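Local atomic coordinates of alpha-1,3-glucanase (Bacillus circulans, PDB entry 5ZRU), a protein that hydrolyses alpha-1,3-glucan through its GH87-type catalytic unit, the part in this chain, and probably binds carbohydrate. Residues Pro17-Thr23 against Asp169-Glu174; Asp22-Arg28 against Ser50-Ile55. One frame throughout, in Å; residues are numbered along the deposited sequence.

Contact 1: residues Pro17-Thr23 against Asp169-Glu174. With CA (calcium ion), chain M.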
loop_
_atom_site.group_PDB
_atom_site.type_symbol
_atom_site.label_atom_id
_atom_site.label_comp_id
_atom_site.label_asym_id
_atom_site.label_seq_id
_atom_site.Cartn_x
_atom_site.Cartn_y
_atom_site.Cartn_z
ATOM N N PRO A 17 16.425 -2.684 -1.555
ATOM C CA PRO A 17 17.706 -3.128 -0.993
ATOM C C PRO A 17 17.572 -4.114 0.149
ATOM O O PRO A 17 18.601 -4.620 0.617
ATOM C CB PRO A 17 18.355 -1.816 -0.511
ATOM C CG PRO A 17 17.230 -0.913 -0.264
ATOM C CD PRO A 17 16.160 -1.262 -1.266
ATOM N N TYR A 18 16.356 -4.399 0.617
ATOM C CA TYR A 18 16.188 -5.347 1.707
ATOM C C TYR A 18 15.955 -6.760 1.177
ATOM O O TYR A 18 15.553 -6.969 0.034
ATOM C CB TYR A 18 15.031 -4.929 2.632
ATOM C CG TYR A 18 13.725 -4.569 1.946
ATOM C CD1 TYR A 18 12.884 -5.550 1.438
ATOM C CD2 TYR A 18 13.326 -3.242 1.831
ATOM C CE1 TYR A 18 11.672 -5.214 0.820
ATOM C CE2 TYR A 18 12.116 -2.896 1.230
ATOM C CZ TYR A 18 11.301 -3.883 0.724
ATOM O OH TYR A 18 10.115 -3.528 0.117
ATOM N N THR A 19 16.240 -7.739 2.027
ATOM C CA THR A 19 15.814 -9.106 1.804
ATOM C C THR A 19 14.909 -9.499 2.953
ATOM O O THR A 19 14.970 -8.915 4.043
ATOM C CB THR A 19 16.994 -10.092 1.710
ATOM O OG1 THR A 19 17.739 -10.066 2.936
ATOM C CG2 THR A 19 17.892 -9.734 0.532
ATOM N N ARG A 20 14.062 -10.487 2.709
ATOM C CA ARG A 20 13.066 -10.857 3.698
ATOM C C ARG A 20 13.477 -12.095 4.478
ATOM O O ARG A 20 13.948 -13.083 3.905
ATOM C CB ARG A 20 11.698 -11.112 3.073
ATOM C CG ARG A 20 10.739 -11.508 4.172
ATOM C CD ARG A 20 9.342 -11.502 3.757
ATOM N NE ARG A 20 8.949 -10.210 3.232
ATOM C CZ ARG A 20 7.735 -9.990 2.762
ATOM N NH1 ARG A 20 6.854 -10.980 2.799
ATOM N NH2 ARG A 20 7.405 -8.803 2.270
ATOM N N TYR A 21 13.287 -12.028 5.787
ATOM C CA TYR A 21 13.406 -13.159 6.700
ATOM C C TYR A 21 11.993 -13.451 7.201
ATOM O O TYR A 21 11.497 -12.768 8.102
ATOM C CB TYR A 21 14.384 -12.817 7.822
ATOM C CG TYR A 21 15.793 -12.777 7.284
ATOM C CD1 TYR A 21 16.286 -11.648 6.628
ATOM C CD2 TYR A 21 16.601 -13.901 7.358
ATOM C CE1 TYR A 21 17.557 -11.639 6.095
ATOM C CE2 TYR A 21 17.875 -13.897 6.845
ATOM C CZ TYR A 21 18.350 -12.772 6.215
ATOM O OH TYR A 21 19.619 -12.803 5.700
ATOM N N ASP A 22 11.333 -14.446 6.597
ATOM C CA ASP A 22 9.903 -14.639 6.811
ATOM C C ASP A 22 9.656 -15.758 7.816
ATOM O O ASP A 22 10.580 -16.345 8.394
ATOM C CB ASP A 22 9.168 -14.918 5.489
ATOM C CG ASP A 22 7.729 -14.328 5.460
ATOM O OD1 ASP A 22 6.998 -14.417 6.486
ATOM O OD2 ASP A 22 7.316 -13.772 4.406
ATOM N N THR A 23 8.371 -16.070 7.992
ATOM C CA THR A 23 7.929 -16.879 9.124
ATOM C C THR A 23 8.617 -18.236 9.155
ATOM O O THR A 23 9.112 -18.670 10.202
ATOM C CB THR A 23 6.412 -17.043 9.067
ATOM O OG1 THR A 23 5.795 -15.750 9.116
ATOM C CG2 THR A 23 5.923 -17.869 10.233
ATOM N N ASP A 169 5.559 -11.423 11.970
ATOM C CA ASP A 169 5.405 -11.980 10.627
ATOM C C ASP A 169 6.768 -12.167 9.959
ATOM O O ASP A 169 7.166 -13.293 9.631
ATOM C CB ASP A 169 4.494 -11.049 9.808
ATOM C CG ASP A 169 4.038 -11.648 8.500
ATOM O OD1 ASP A 169 4.396 -12.808 8.190
ATOM O OD2 ASP A 169 3.315 -10.935 7.762
ATOM N N PHE A 170 7.510 -11.078 9.775
ATOM C CA PHE A 170 8.808 -11.182 9.118
ATOM C C PHE A 170 9.678 -10.003 9.526
ATOM O O PHE A 170 9.204 -9.022 10.099
ATOM C CB PHE A 170 8.676 -11.243 7.587
ATOM C CG PHE A 170 7.944 -10.062 6.975
ATOM C CD1 PHE A 170 8.563 -8.829 6.843
ATOM C CD2 PHE A 170 6.660 -10.210 6.480
ATOM C CE1 PHE A 170 7.888 -7.731 6.268
ATOM C CE2 PHE A 170 5.983 -9.125 5.893
ATOM C CZ PHE A 170 6.604 -7.892 5.791
ATOM N N LEU A 171 10.964 -10.125 9.214
ATOM C CA LEU A 171 11.895 -9.010 9.185
ATOM C C LEU A 171 12.351 -8.773 7.752
ATOM O O LEU A 171 12.463 -9.708 6.954
ATOM C CB LEU A 171 13.126 -9.276 10.059
ATOM C CG LEU A 171 12.893 -9.668 11.519
ATOM C CD1 LEU A 171 14.244 -9.874 12.231
ATOM C CD2 LEU A 171 12.069 -8.606 12.212
ATOM N N GLU A 172 12.614 -7.510 7.432
ATOM C CA GLU A 172 13.317 -7.135 6.213
ATOM C C GLU A 172 14.575 -6.379 6.617
ATOM O O GLU A 172 14.520 -5.492 7.473
ATOM C CB GLU A 172 12.414 -6.305 5.287
ATOM C CG GLU A 172 11.396 -7.182 4.569
ATOM C CD GLU A 172 10.331 -6.413 3.800
ATOM O OE1 GLU A 172 10.154 -5.208 4.045
ATOM O OE2 GLU A 172 9.672 -7.032 2.939
ATOM N N ILE A 173 15.715 -6.771 6.056
ATOM C CA ILE A 173 17.013 -6.323 6.551
ATOM C C ILE A 173 17.813 -5.781 5.379
ATOM O O ILE A 173 17.872 -6.414 4.320
ATOM C CB ILE A 173 17.769 -7.467 7.260
ATOM C CG1 ILE A 173 16.954 -7.985 8.447
ATOM C CG2 ILE A 173 19.128 -6.996 7.754
ATOM C CD1 ILE A 173 17.598 -9.157 9.201
ATOM N N GLU A 174 18.416 -4.609 5.563
ATOM C CA GLU A 174 19.116 -3.942 4.476
ATOM C C GLU A 174 20.291 -3.154 5.032
ATOM O O GLU A 174 20.287 -2.739 6.194
ATOM C CB GLU A 174 18.179 -2.999 3.707
ATOM C CG GLU A 174 17.662 -1.844 4.536
ATOM C CD GLU A 174 16.466 -1.178 3.896
ATOM O OE1 GLU A 174 15.335 -1.663 4.119
ATOM O OE2 GLU A 174 16.657 -0.184 3.166
HETATM CA CA CA M . 4.333 -14.983 7.294
HETATM O O HOH W 1 19.819 -8.341 3.675
HETATM O O HOH W 2 5.093 -16.808 5.812
#
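Backbone hydrogen bonds define the pairing of Pro17-Thr23 with Asp169-Glu174. Thr19 and Ile173 form one antiparallel hydrogen-bonded pair (Thr19 N to Ile173 O 3.1 Å, Ile173 N to Thr19 O 3.0 Å), Tyr21 and Leu171 the next (Tyr21 N to Leu171 O 2.7 Å, Leu171 N to Tyr21 O 2.9 Å). Arg20 and Glu172 make up the non-hydrogen-bonded pair between them. The two strand axes run at 147°, so the pairing is antiparallel but twisted.

Charge dominates the face carrying Arg20 and Glu172. Arg20 NH2 lies 3.0 Å from Glu172 OE2 and Arg20 NH1 3.3 Å from Asp22 OD2, a salt-bridge network, while the guanidinium rests flat on the Phe170 ring (planes at 4°, Arg20 CZ 3.8 Å from the ring centroid), a cation-pi stack. Salt bridges carry the network to the beta-helix, Glu172 to Arg371 and Arg20 to Glu402; separately, Glu174 pairs with Arg345. The face of Thr19, Tyr21, Leu171 and Ile173 is partly apolar: Tyr21 CD1 approaches Ile173 CD1 to 3.8 Å, but Thr19 OG1 hydrogen-bonds a water and Glu72.

At the far end a calcium ion joins both segments, through Asp22 OD1 (2.8 Å), Thr23 OG1 (2.5 Å) and Asp169 OD1 (2.4 Å). Thr23 OG1 additionally donates to Asp169 O at 2.9 Å. Asp169 and Phe170 both face Arg80, a classic beta bulge beside the metal. Short strand 19-21 thus pairs with the last strand of a beta-sandwich domain of the galactose-binding-domain-like clan, one face turned to the parallel beta-helix and a calcium site at its end.

Contact 2: residues Asp22-Arg28 against Ser50-Ile55. With CA (calcium ion), chain M.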
loop_
_atom_site.group_PDB
_atom_site.type_symbol
_atom_site.label_atom_id
_atom_site.label_comp_id
_atom_site.label_asym_id
_atom_site.label_seq_id
_atom_site.Cartn_x
_atom_site.Cartn_y
_atom_site.Cartn_z
ATOM N N ASP A 22 11.333 -14.446 6.597
ATOM C CA ASP A 22 9.903 -14.639 6.811
ATOM C C ASP A 22 9.656 -15.758 7.816
ATOM O O ASP A 22 10.580 -16.345 8.394
ATOM C CB ASP A 22 9.168 -14.918 5.489
ATOM C CG ASP A 22 7.729 -14.328 5.460
ATOM O OD1 ASP A 22 6.998 -14.417 6.486
ATOM O OD2 ASP A 22 7.316 -13.772 4.406
ATOM N N THR A 23 8.371 -16.070 7.992
ATOM C CA THR A 23 7.929 -16.879 9.124
ATOM C C THR A 23 8.617 -18.236 9.155
ATOM O O THR A 23 9.112 -18.670 10.202
ATOM C CB THR A 23 6.412 -17.043 9.067
ATOM O OG1 THR A 23 5.795 -15.750 9.116
ATOM C CG2 THR A 23 5.923 -17.869 10.233
ATOM N N ASP A 24 8.675 -18.918 8.012
ATOM C CA ASP A 24 9.204 -20.275 7.998
ATOM C C ASP A 24 10.726 -20.322 8.050
ATOM O O ASP A 24 11.279 -21.393 8.323
ATOM C CB ASP A 24 8.686 -21.019 6.766
ATOM C CG ASP A 24 7.170 -21.203 6.794
ATOM O OD1 ASP A 24 6.648 -21.679 7.824
ATOM O OD2 ASP A 24 6.504 -20.866 5.794
ATOM N N ASP A 25 11.410 -19.201 7.798
ATOM C CA ASP A 25 12.859 -19.125 7.975
ATOM C C ASP A 25 13.274 -19.061 9.441
ATOM O O ASP A 25 14.466 -19.199 9.742
ATOM C CB ASP A 25 13.429 -17.897 7.254
ATOM C CG ASP A 25 13.257 -17.949 5.744
ATOM O OD1 ASP A 25 13.348 -19.048 5.161
ATOM O OD2 ASP A 25 13.042 -16.869 5.135
ATOM N N ALA A 26 12.338 -18.851 10.357
ATOM C CA ALA A 26 12.681 -18.593 11.746
ATOM C C ALA A 26 12.673 -19.870 12.568
ATOM O O ALA A 26 11.810 -20.736 12.395
ATOM C CB ALA A 26 11.709 -17.596 12.376
ATOM N N ALA A 27 13.632 -19.963 13.481
ATOM C CA ALA A 27 13.521 -20.879 14.602
ATOM C C ALA A 27 12.630 -20.259 15.674
ATOM O O ALA A 27 12.727 -19.059 15.959
ATOM C CB ALA A 27 14.904 -21.188 15.174
ATOM N N ARG A 28 11.759 -21.078 16.260
ATOM C CA ARG A 28 10.823 -20.657 17.297
ATOM C C ARG A 28 11.202 -21.285 18.631
ATOM O O ARG A 28 11.572 -22.459 18.684
ATOM C CB ARG A 28 9.389 -21.090 16.972
ATOM C CG ARG A 28 8.886 -20.740 15.607
ATOM C CD ARG A 28 7.405 -21.079 15.499
ATOM N NE ARG A 28 7.138 -22.515 15.404
ATOM C CZ ARG A 28 7.271 -23.227 14.286
ATOM N NH1 ARG A 28 7.699 -22.646 13.169
ATOM N NH2 ARG A 28 6.988 -24.524 14.284
ATOM N N SER A 50 1.698 -12.468 6.097
ATOM C CA SER A 50 2.200 -12.933 4.808
ATOM C C SER A 50 2.178 -14.458 4.785
ATOM O O SER A 50 2.522 -15.121 5.773
ATOM C CB SER A 50 3.614 -12.405 4.529
ATOM O OG SER A 50 4.553 -12.969 5.436
ATOM N N GLY A 51 1.703 -15.017 3.675
ATOM C CA GLY A 51 1.570 -16.456 3.571
ATOM C C GLY A 51 0.587 -17.055 4.558
ATOM O O GLY A 51 0.576 -18.276 4.749
ATOM N N GLN A 52 -0.245 -16.202 5.179
ATOM C CA GLN A 52 -1.243 -16.615 6.170
ATOM C C GLN A 52 -0.610 -17.404 7.319
ATOM O O GLN A 52 -1.203 -18.342 7.860
ATOM C CB GLN A 52 -2.378 -17.403 5.513
ATOM C CG GLN A 52 -3.110 -16.596 4.422
ATOM C CD GLN A 52 -2.346 -16.568 3.107
ATOM O OE1 GLN A 52 -1.886 -17.609 2.617
ATOM N NE2 GLN A 52 -2.201 -15.383 2.534
ATOM N N ARG A 53 0.603 -17.008 7.706
ATOM C CA ARG A 53 1.351 -17.673 8.766
ATOM C C ARG A 53 2.196 -16.638 9.495
ATOM O O ARG A 53 2.824 -15.803 8.854
ATOM C CB ARG A 53 2.275 -18.762 8.204
ATOM C CG ARG A 53 1.561 -19.941 7.580
ATOM C CD ARG A 53 2.467 -20.671 6.608
ATOM N NE ARG A 53 3.530 -21.393 7.292
ATOM C CZ ARG A 53 3.371 -22.585 7.860
ATOM N NH1 ARG A 53 2.184 -23.179 7.834
ATOM N NH2 ARG A 53 4.391 -23.181 8.463
ATOM N N TYR A 54 2.216 -16.691 10.826
ATOM C CA TYR A 54 3.132 -15.847 11.584
ATOM C C TYR A 54 3.500 -16.561 12.876
ATOM O O TYR A 54 2.930 -17.600 13.216
ATOM C CB TYR A 54 2.533 -14.460 11.866
ATOM C CG TYR A 54 1.413 -14.428 12.895
ATOM C CD1 TYR A 54 0.101 -14.756 12.541
ATOM C CD2 TYR A 54 1.663 -14.043 14.209
ATOM C CE1 TYR A 54 -0.938 -14.697 13.485
ATOM C CE2 TYR A 54 0.635 -13.983 15.158
ATOM C CZ TYR A 54 -0.663 -14.310 14.787
ATOM O OH TYR A 54 -1.677 -14.245 15.720
ATOM N N ILE A 55 4.477 -15.998 13.588
ATOM C CA ILE A 55 4.949 -16.561 14.852
ATOM C C ILE A 55 4.326 -15.766 15.988
ATOM O O ILE A 55 4.538 -14.552 16.106
ATOM C CB ILE A 55 6.484 -16.547 14.948
ATOM C CG1 ILE A 55 7.096 -17.337 13.798
ATOM C CG2 ILE A 55 6.940 -17.128 16.288
ATOM C CD1 ILE A 55 8.233 -16.607 13.131
HETATM CA CA CA M . 4.333 -14.983 7.294
HETATM O O HOH W 2 5.093 -16.808 5.812
#
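A calcium-binding turn joins the two sheets of the beta-sandwich here: Asp22-Arg28 leads through a 3-10 turn (residues 23-25) into strand 27-29 of one sheet, and Ser50-Ile55 leads into strand 53-57 of the other. Ile55 loses the most surface to the contact, 89 Å². Its CA-to-CB bond points toward the opposing segment, and the side chain packs against the turn, with Ile55 CD1 3.7 Å from Ala26 CB, Ile55 CG1 3.8 Å from Thr23 CG2, and Ile55 CG2 4.1 Å from Arg28 CD.

Thr23, with 76 Å² covered, works at both ends of its side chain: the methyl packs on Ile55, whereas Thr23 OG1 binds calcium at 2.5 Å. The turn is held by Ala26 N to Thr23 O at 3.2 Å, and Thr23 N donates to Asp22 OD1 at 2.6 Å, orienting a carboxylate that is itself a ligand.

Arg53 (61 Å²) also has two roles. Its guanidinium forms a salt bridge to Asp24, closest between Arg53 NH2 and Asp24 OD1 at 2.8 Å, and this covers the exposed side of the contact. Its backbone turns inward to the metal. Ser50 supplies two further ligands, Ser50 O at 2.4 Å and Ser50 OG at 2.8 Å from the ion, and Asp169 completes the protein shell; the shortest coordination bond of all, 2.3 Å, belongs to Arg53 O.

One calcium ion and its one coordinating water, together with the shared residues Asp22 and Thr23, unite the two contacts, whose centres are 11 Å apart. In chain order come strand 19-21, strand 27-29, strand 53-57 and, much later, strand 166-174, so contact 1 closes a long excursion that contains contact 2. Strands 53-57 and 166-174 are antiparallel neighbours in one sheet, whereas 27-29 belongs to the five-stranded sheet. Asp169 OD1 of contact 1 lies 2.8 Å from Ser50 OG of contact 2, a probable hydrogen bond. The metal therefore ties the early and late parts of the sandwich domain together where the chain passes between sheets, consistent with a structural role.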